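Local coordinates for protein purine nucleoside phosphorylase (Schistosoma mansoni, PDB 6BJ7) that probably catalyses the reversible phosphorolysis of purine nucleosides such as inosine and guanosine, giving the free base and ribose 1-phosphate, at residues 113-118 with 221-226. Residues are numbered along the deposited sequence; the frame is centred on the assembly and turned at random.
Sequences LLITNL and MSTVPE. With DU7 (4-chloro-6-methylpyrimidin-2-amine), chain G; DMS (dimethyl sulfoxide), chain F.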
# COMPACT_ATOMS: atom_id res chain seq x y z
N LEU A 113 26.48 8.07 2.39
CA LEU A 113 25.50 8.80 1.58
C LEU A 113 24.80 9.82 2.47
O LEU A 113 24.26 9.46 3.52
CB LEU A 113 24.49 7.82 0.96
CG LEU A 113 23.30 8.35 0.16
CD1 LEU A 113 23.78 9.07 -1.08
CD2 LEU A 113 22.37 7.17 -0.21
N LEU A 114 24.85 11.11 2.06
CA LEU A 114 24.19 12.22 2.74
C LEU A 114 22.96 12.65 1.93
O LEU A 114 23.08 12.88 0.71
CB LEU A 114 25.18 13.40 2.91
CG LEU A 114 26.58 13.11 3.48
CD1 LEU A 114 27.45 14.39 3.52
CD2 LEU A 114 26.48 12.48 4.89
N ILE A 115 21.80 12.77 2.58
CA ILE A 115 20.53 13.02 1.89
C ILE A 115 19.77 14.15 2.58
O ILE A 115 19.69 14.19 3.81
CB ILE A 115 19.64 11.75 1.87
CG1 ILE A 115 20.37 10.56 1.32
CG2 ILE A 115 18.38 11.99 1.00
CD1 ILE A 115 19.56 9.22 1.49
N THR A 116 19.22 15.08 1.79
CA THR A 116 18.31 16.10 2.33
C THR A 116 16.96 16.05 1.60
O THR A 116 16.86 15.60 0.45
CB THR A 116 18.88 17.54 2.24
OG1 THR A 116 19.07 17.95 0.88
CG2 THR A 116 20.21 17.68 3.00
N ASN A 117 15.92 16.50 2.31
CA ASN A 117 14.58 16.62 1.74
C ASN A 117 13.82 17.75 2.43
O ASN A 117 14.24 18.28 3.46
CB ASN A 117 13.77 15.30 1.86
CG ASN A 117 13.54 14.88 3.32
OD1 ASN A 117 12.91 15.58 4.09
ND2 ASN A 117 14.04 13.71 3.69
N LEU A 118 12.70 18.15 1.80
CA LEU A 118 11.70 19.02 2.40
C LEU A 118 10.51 18.18 2.88
O LEU A 118 10.10 17.21 2.22
CB LEU A 118 11.23 20.07 1.39
CG LEU A 118 12.25 21.17 1.02
CD1 LEU A 118 12.08 21.52 -0.43
CD2 LEU A 118 12.04 22.39 1.89
N MET A 221 7.67 12.51 1.00
CA MET A 221 7.42 11.64 -0.15
C MET A 221 8.70 11.09 -0.79
O MET A 221 8.66 10.68 -1.95
CB MET A 221 6.61 12.39 -1.23
CG MET A 221 5.35 13.10 -0.77
SD MET A 221 4.60 14.10 -2.08
CE MET A 221 3.36 15.00 -1.16
N SER A 222 9.83 11.11 -0.08
CA SER A 222 11.10 10.68 -0.66
C SER A 222 11.94 9.98 0.40
O SER A 222 11.44 9.59 1.47
CB SER A 222 11.86 11.87 -1.27
OG SER A 222 12.31 12.73 -0.24
N THR A 223 13.23 9.79 0.08
CA THR A 223 14.30 9.42 1.01
C THR A 223 14.28 7.95 1.44
O THR A 223 15.31 7.27 1.36
CB THR A 223 14.28 10.38 2.19
OG1 THR A 223 14.58 11.69 1.68
CG2 THR A 223 15.36 10.03 3.20
N VAL A 224 13.14 7.42 1.91
CA VAL A 224 13.12 6.04 2.42
C VAL A 224 13.54 5.02 1.35
O VAL A 224 14.27 4.07 1.69
CB VAL A 224 11.76 5.75 3.06
CG1 VAL A 224 11.53 4.28 3.36
CG2 VAL A 224 11.62 6.52 4.37
N PRO A 225 13.12 5.13 0.07
CA PRO A 225 13.62 4.15 -0.94
C PRO A 225 15.14 4.14 -1.08
O PRO A 225 15.76 3.05 -1.10
CB PRO A 225 12.91 4.59 -2.23
CG PRO A 225 11.64 5.26 -1.72
CD PRO A 225 12.08 6.03 -0.50
N GLU A 226 15.76 5.32 -1.13
CA GLU A 226 17.22 5.40 -1.24
C GLU A 226 17.91 4.87 0.00
O GLU A 226 18.94 4.18 -0.10
CB GLU A 226 17.64 6.86 -1.49
CG GLU A 226 17.25 7.43 -2.82
CD GLU A 226 15.95 8.22 -2.77
OE1 GLU A 226 15.01 7.79 -2.08
OE2 GLU A 226 15.88 9.28 -3.43
C4 DU7 G . 4.40 18.70 3.58
C3 DU7 G . 5.34 17.09 2.37
C2 DU7 G . 6.34 17.86 1.90
C1 DU7 G . 6.33 19.11 2.34
CL DU7 G . 5.28 15.52 1.81
N DU7 G . 4.37 17.41 3.17
N1 DU7 G . 3.37 19.13 4.45
N2 DU7 G . 5.39 19.51 3.16
C DU7 G . 7.42 20.07 1.90
S DMS F . 12.15 17.06 -1.79
O DMS F . 13.01 17.85 -0.87
C1 DMS F . 13.02 16.82 -3.36
C2 DMS F . 12.06 15.34 -1.21
O HOH W 1 10.46 14.55 1.88
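Asn117, in segment 113-118 of strand 112-121, comes nearest in backbone to Thr223, which sits immediately ahead of helix 224-232; their CA atoms lie 7.2 Å apart, and no backbone hydrogen bond joins the two segments. One direct hydrogen bond spans the gap, Asn117 ND2 to Thr223 OG1 at 2.9 Å, with an N-H...O angle of 149° and the hydroxyl tilted 20° from the amide plane. Asn117 reaches it with CG held between its backbone N and carbonyl carbon (chi1 62°). Because OD1 is bonded to Ser241 OG on strand 236-246, both ends of the amide are engaged, which should fix its rotation. Thr223 precedes the helix at the N-cap position, yet its hydroxyl does not cap it; OG1 faces the strand instead. In the mixed alpha/beta core of the phosphorylase superfamily, the contact joins strand 112-121 to the start of helix 224-232, and its 221-end borders the ligand pocket: Met221 CG is 3.5 Å from the chlorine of the pyrimidine ligand. On the strand side, Leu118 N donates to the oxygen of a dimethyl sulfoxide, probably from the crystallisation liquor, at 2.7 Å. Toward residue 113 the contact passes to van der Waals packing: the CG2 methyl of Ile115 lies 3.9 Å from Thr223 OG1, the two side chains running alongside each other in opposite senses, while Ile115 CD1 approaches Glu226 CB at 4.3 Å.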